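YARHG domain-containing protein (Legionella pneumophila subsp. pneumophila, PDB 4G2A) is of unknown function but may bind nutrients, and joins a mainly beta DUF4424 region to a helical YARHG domain. Local coordinates at residues F68-G73 with Y121-F126; E76-A81 with A147-M152. All blocks are in the same frame, centred on the assembly; numbering follows the deposited sequence.

Contact 1 of 2, residues F68-G73 with Y121-F126; sequences FPINDG and YEDAYF
F68 N donates to D123 O at 3.0 Å, with an N-H...O angle of 157°, where strand 60-68 ends beside the start of strand 123-131. The two strands run antiparallel in the beta-rich part of the fold, and strand 102-110 lies on the other side of 123-131. After F68 the chain leaves the strand as a loop. A water ties the same ends together: it donates to F68 O and D123 OD2 and accepts from E122 N. F68 has the largest share of the contact, and its ring lies between D123 O, over the centre of one face, and Y125 OH, over the opposite face. With CG between the backbone N and the carbonyl carbon (chi1 51°), the ring comes to lie against D123 and Y125. It meets the Y125 ring obliquely, with planes at 37° and centroids 4.3 Å apart. F95 meets the Y125 ring as well. Y121 lays its ring over the F68-P69 peptide. P69 CD makes a CH-pi contact 4.2 Å from the centroid of the Y121 ring. I70 touches the carboxylate of D123, whose OD1 has a weak, long ion pair with R108. Here I70 CG2 comes 3.5 Å from D123 OD2.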
loop_
_atom_site.group_PDB
_atom_site.type_symbol
_atom_site.label_atom_id
_atom_site.label_comp_id
_atom_site.label_asym_id
_atom_site.label_seq_id
_atom_site.Cartn_x
_atom_site.Cartn_y
_atom_site.Cartn_z
ATOM N N PHE A 68 9.485 -1.531 -12.885
ATOM C CA PHE A 68 8.126 -1.792 -12.403
ATOM C C PHE A 68 7.710 -3.266 -12.575
ATOM O O PHE A 68 8.183 -3.945 -13.494
ATOM C CB PHE A 68 7.117 -0.867 -13.139
ATOM C CG PHE A 68 7.229 -0.875 -14.644
ATOM C CD1 PHE A 68 6.657 -1.899 -15.401
ATOM C CD2 PHE A 68 7.880 0.146 -15.311
ATOM C CE1 PHE A 68 6.754 -1.901 -16.794
ATOM C CE2 PHE A 68 7.972 0.145 -16.709
ATOM C CZ PHE A 68 7.422 -0.882 -17.440
ATOM N N PRO A 69 6.781 -3.762 -11.723
ATOM C CA PRO A 69 6.240 -5.120 -11.955
ATOM C C PRO A 69 5.229 -5.098 -13.105
ATOM O O PRO A 69 4.695 -4.048 -13.458
ATOM C CB PRO A 69 5.571 -5.467 -10.610
ATOM C CG PRO A 69 5.213 -4.147 -9.992
ATOM C CD PRO A 69 6.109 -3.092 -10.584
ATOM N N ILE A 70 4.972 -6.250 -13.708
ATOM C CA ILE A 70 4.012 -6.341 -14.817
ATOM C C ILE A 70 2.986 -7.426 -14.555
ATOM O O ILE A 70 3.183 -8.267 -13.664
ATOM C CB ILE A 70 4.703 -6.592 -16.174
ATOM C CG1 ILE A 70 5.448 -7.948 -16.203
ATOM C CG2 ILE A 70 5.552 -5.412 -16.623
ATOM C CD1 ILE A 70 5.471 -8.634 -17.604
ATOM N N ASN A 71 1.915 -7.451 -15.370
ATOM C CA ASN A 71 0.952 -8.540 -15.307
ATOM C C ASN A 71 1.551 -9.689 -16.118
ATOM O O ASN A 71 1.672 -9.592 -17.335
ATOM C CB ASN A 71 -0.438 -8.111 -15.818
ATOM C CG ASN A 71 -1.509 -9.163 -15.662
ATOM O OD1 ASN A 71 -1.244 -10.374 -15.506
ATOM N ND2 ASN A 71 -2.754 -8.725 -15.757
ATOM N N ASP A 72 2.034 -10.726 -15.432
ATOM C CA ASP A 72 2.674 -11.842 -16.130
ATOM C C ASP A 72 1.703 -13.028 -16.342
ATOM O O ASP A 72 2.113 -14.066 -16.851
ATOM C CB ASP A 72 3.950 -12.292 -15.391
ATOM C CG ASP A 72 3.756 -12.718 -13.950
ATOM O OD1 ASP A 72 2.591 -12.969 -13.551
ATOM O OD2 ASP A 72 4.767 -12.783 -13.210
ATOM N N GLY A 73 0.436 -12.830 -15.982
ATOM C CA GLY A 73 -0.630 -13.811 -16.111
ATOM C C GLY A 73 -0.659 -14.929 -15.091
ATOM O O GLY A 73 -1.456 -15.849 -15.236
ATOM N N TYR A 121 13.017 -6.496 -11.010
ATOM C CA TYR A 121 12.208 -6.291 -12.220
ATOM C C TYR A 121 13.027 -6.266 -13.485
ATOM O O TYR A 121 14.179 -5.841 -13.469
ATOM C CB TYR A 121 11.383 -5.001 -12.102
ATOM C CG TYR A 121 10.497 -5.005 -10.886
ATOM C CD1 TYR A 121 9.727 -6.120 -10.565
ATOM C CD2 TYR A 121 10.454 -3.912 -10.028
ATOM C CE1 TYR A 121 8.932 -6.145 -9.428
ATOM C CE2 TYR A 121 9.662 -3.926 -8.882
ATOM C CZ TYR A 121 8.892 -5.042 -8.600
ATOM O OH TYR A 121 8.088 -5.080 -7.504
ATOM N N GLU A 122 12.405 -6.715 -14.590
ATOM C CA GLU A 122 13.022 -6.793 -15.922
ATOM C C GLU A 122 12.543 -5.666 -16.846
ATOM O O GLU A 122 13.156 -5.436 -17.893
ATOM C CB GLU A 122 12.734 -8.150 -16.579
ATOM C CG GLU A 122 13.547 -9.302 -16.005
ATOM C CD GLU A 122 12.960 -10.060 -14.823
ATOM O OE1 GLU A 122 11.791 -9.799 -14.450
ATOM O OE2 GLU A 122 13.669 -10.943 -14.282
ATOM N N ASP A 123 11.453 -4.977 -16.467
ATOM C CA ASP A 123 10.857 -3.896 -17.254
ATOM C C ASP A 123 11.020 -2.562 -16.565
ATOM O O ASP A 123 10.924 -2.492 -15.351
ATOM C CB ASP A 123 9.368 -4.179 -17.505
ATOM C CG ASP A 123 9.103 -5.564 -18.064
ATOM O OD1 ASP A 123 9.215 -5.738 -19.294
ATOM O OD2 ASP A 123 8.808 -6.475 -17.267
ATOM N N ALA A 124 11.294 -1.498 -17.341
ATOM C CA ALA A 124 11.487 -0.139 -16.820
ATOM C C ALA A 124 11.136 0.910 -17.872
ATOM O O ALA A 124 11.080 0.587 -19.054
ATOM C CB ALA A 124 12.935 0.054 -16.371
ATOM N N TYR A 125 10.866 2.156 -17.427
ATOM C CA TYR A 125 10.683 3.354 -18.260
ATOM C C TYR A 125 11.997 4.100 -18.216
ATOM O O TYR A 125 12.541 4.282 -17.133
ATOM C CB TYR A 125 9.519 4.240 -17.787
ATOM C CG TYR A 125 8.161 3.583 -17.882
ATOM C CD1 TYR A 125 7.724 2.998 -19.070
ATOM C CD2 TYR A 125 7.288 3.584 -16.799
ATOM C CE1 TYR A 125 6.470 2.392 -19.161
ATOM C CE2 TYR A 125 6.031 2.980 -16.880
ATOM C CZ TYR A 125 5.626 2.391 -18.065
ATOM O OH TYR A 125 4.406 1.762 -18.131
ATOM N N PHE A 126 12.544 4.470 -19.374
ATOM C CA PHE A 126 13.858 5.124 -19.474
ATOM C C PHE A 126 13.759 6.567 -19.946
ATOM O O PHE A 126 12.888 6.909 -20.747
ATOM C CB PHE A 126 14.770 4.345 -20.445
ATOM C CG PHE A 126 15.152 2.943 -20.017
ATOM C CD1 PHE A 126 14.296 1.867 -20.250
ATOM C CD2 PHE A 126 16.395 2.687 -19.448
ATOM C CE1 PHE A 126 14.643 0.574 -19.850
ATOM C CE2 PHE A 126 16.757 1.385 -19.077
ATOM C CZ PHE A 126 15.879 0.336 -19.282
HETATM O O HOH W 1 9.186 -6.317 -14.426
#

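Contact 2 of 2, residues E76-A81 with A147-M152; sequences EIALPA and ATYDVM
E76 and Y149 meet at their polar ends, where E76 OE2 lies 3.4 Å from Y149 OH. The E76 side chain is extended, with CG anti to the backbone N (chi1 -173°). It crosses Y149 at about a right angle, and the carboxylate plane stands 81° from the ring plane. A bound sulfate ion, probably from the crystallisation liquor, lies about 6 Å from the E76 side chain. I77 turns its side chain away from 147-152 and takes part through its backbone. Its O accepts from a water that is also hydrogen-bonded to Y149 OH, 2.7 Å from each oxygen. The two segments do not pair directly. Strand 4-6 bridges them: it runs parallel to 76-77 and antiparallel to strand 136-150, with backbone bonds from V6 to E76 and A78 and from A5 to Y149. T148 OG1 is bonded to G7 N, next to that strand. A78 is buried and points its CB at the second segment. This methyl is 3.3 Å from A147 O and 3.7 Å from Y149 CE1. A147 O itself lies in plane at the edge of the Y149 ring. At L79 the side chain turns away, and the backbone again uses a water. That water accepts from A147 N at 3.0 Å and donates weakly to L79 O.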
loop_
_atom_site.group_PDB
_atom_site.type_symbol
_atom_site.label_atom_id
_atom_site.label_comp_id
_atom_site.label_asym_id
_atom_site.label_seq_id
_atom_site.Cartn_x
_atom_site.Cartn_y
_atom_site.Cartn_z
ATOM N N GLU A 76 -3.603 -12.985 -9.627
ATOM C CA GLU A 76 -4.781 -12.167 -9.540
ATOM C C GLU A 76 -4.275 -10.749 -9.485
ATOM O O GLU A 76 -3.238 -10.488 -8.866
ATOM C CB GLU A 76 -5.562 -12.547 -8.285
ATOM C CG GLU A 76 -6.906 -11.866 -8.181
ATOM C CD GLU A 76 -7.693 -12.169 -6.923
ATOM O OE1 GLU A 76 -7.262 -13.043 -6.136
ATOM O OE2 GLU A 76 -8.758 -11.541 -6.736
ATOM N N ILE A 77 -4.939 -9.852 -10.170
ATOM C CA ILE A 77 -4.514 -8.463 -10.186
ATOM C C ILE A 77 -5.502 -7.642 -9.358
ATOM O O ILE A 77 -6.712 -7.897 -9.414
ATOM C CB ILE A 77 -4.368 -7.925 -11.650
ATOM C CG1 ILE A 77 -3.301 -8.691 -12.468
ATOM C CG2 ILE A 77 -4.136 -6.412 -11.724
ATOM C CD1 ILE A 77 -1.825 -8.841 -11.909
ATOM N N ALA A 78 -4.955 -6.689 -8.571
ATOM C CA ALA A 78 -5.664 -5.642 -7.840
ATOM C C ALA A 78 -5.634 -4.386 -8.743
ATOM O O ALA A 78 -4.595 -3.748 -8.940
ATOM C CB ALA A 78 -5.011 -5.386 -6.477
ATOM N N LEU A 79 -6.765 -4.098 -9.358
ATOM C CA LEU A 79 -6.924 -3.003 -10.318
ATOM C C LEU A 79 -7.474 -1.724 -9.723
ATOM O O LEU A 79 -8.472 -1.791 -9.003
ATOM C CB LEU A 79 -7.908 -3.456 -11.398
ATOM C CG LEU A 79 -7.372 -4.093 -12.668
ATOM C CD1 LEU A 79 -8.541 -4.449 -13.575
ATOM C CD2 LEU A 79 -6.463 -3.130 -13.432
ATOM N N PRO A 80 -6.921 -0.539 -10.071
ATOM C CA PRO A 80 -7.534 0.726 -9.608
ATOM C C PRO A 80 -8.846 0.980 -10.335
ATOM O O PRO A 80 -9.028 0.455 -11.442
ATOM C CB PRO A 80 -6.504 1.798 -9.995
ATOM C CG PRO A 80 -5.304 1.065 -10.435
ATOM C CD PRO A 80 -5.748 -0.271 -10.922
ATOM N N ALA A 81 -9.763 1.774 -9.746
ATOM C CA ALA A 81 -11.012 2.066 -10.459
ATOM C C ALA A 81 -10.708 2.904 -11.726
ATOM O O ALA A 81 -9.879 3.824 -11.691
ATOM C CB ALA A 81 -12.006 2.782 -9.550
ATOM N N ALA A 147 -4.332 -1.418 -5.398
ATOM C CA ALA A 147 -4.031 -1.603 -3.992
ATOM C C ALA A 147 -3.984 -3.088 -3.665
ATOM O O ALA A 147 -5.021 -3.753 -3.574
ATOM C CB ALA A 147 -5.034 -0.865 -3.124
ATOM N N THR A 148 -2.749 -3.603 -3.539
ATOM C CA THR A 148 -2.415 -4.980 -3.204
ATOM C C THR A 148 -3.192 -5.411 -1.946
ATOM O O THR A 148 -3.304 -4.665 -0.969
ATOM C CB THR A 148 -0.866 -5.118 -3.052
ATOM O OG1 THR A 148 -0.308 -4.873 -4.324
ATOM C CG2 THR A 148 -0.406 -6.510 -2.641
ATOM N N TYR A 149 -3.737 -6.617 -2.003
ATOM C CA TYR A 149 -4.470 -7.182 -0.900
ATOM C C TYR A 149 -4.334 -8.716 -0.943
ATOM O O TYR A 149 -4.057 -9.287 -1.993
ATOM C CB TYR A 149 -5.943 -6.689 -0.889
ATOM C CG TYR A 149 -6.781 -7.176 -2.050
ATOM C CD1 TYR A 149 -6.841 -6.460 -3.241
ATOM C CD2 TYR A 149 -7.541 -8.340 -1.947
ATOM C CE1 TYR A 149 -7.615 -6.904 -4.314
ATOM C CE2 TYR A 149 -8.312 -8.795 -3.012
ATOM C CZ TYR A 149 -8.358 -8.066 -4.190
ATOM O OH TYR A 149 -9.129 -8.508 -5.233
ATOM N N ASP A 150 -4.508 -9.375 0.203
ATOM C CA ASP A 150 -4.354 -10.821 0.250
ATOM C C ASP A 150 -5.474 -11.521 1.038
ATOM O O ASP A 150 -6.326 -10.857 1.646
ATOM C CB ASP A 150 -2.969 -11.208 0.808
ATOM C CG ASP A 150 -2.644 -10.659 2.172
ATOM O OD1 ASP A 150 -3.565 -10.602 3.031
ATOM O OD2 ASP A 150 -1.452 -10.428 2.439
ATOM N N VAL A 151 -5.446 -12.871 1.005
ATOM C CA VAL A 151 -6.396 -13.810 1.626
ATOM C C VAL A 151 -6.408 -13.741 3.184
ATOM O O VAL A 151 -7.253 -14.396 3.788
ATOM C CB VAL A 151 -6.158 -15.263 1.134
ATOM C CG1 VAL A 151 -6.496 -15.384 -0.351
ATOM C CG2 VAL A 151 -4.725 -15.737 1.405
HETATM N N MSE A 152 -5.492 -12.973 3.818
HETATM C CA MSE A 152 -5.406 -12.774 5.269
HETATM C C MSE A 152 -6.138 -11.490 5.650
HETATM O O MSE A 152 -6.328 -11.201 6.835
HETATM C CB MSE A 152 -3.934 -12.711 5.724
HETATM C CG MSE A 152 -3.085 -13.893 5.249
HETATM SE SE MSE A 152 -3.447 -15.549 6.205
HETATM C CE MSE A 152 -4.849 -16.270 5.163
HETATM O O HOH W 2 -8.788 -7.718 -7.757
HETATM O O HOH W 3 -7.014 -2.263 -6.314
#

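From the N terminus, the chain first lays down strand 4-6, which later lies between the two halves of contact 2. Strand 60-68 then leads into 68-73, and a short loop brings the chain to 76-81. Contact 1 closes when 121-126 returns to 68-73, after 47 intervening residues. Contact 2 closes later, when 147-152 reaches 76-81, after strand 123-131 and most of strand 136-150. The two closures therefore cross rather than nest. Contact 1 ties the end of strand 60-68 to strand 123-131. Contact 2 joins the 76-81 region to the end of strand 136-150. Their centres are about 17 Å apart, and they touch where N71 packs against I77.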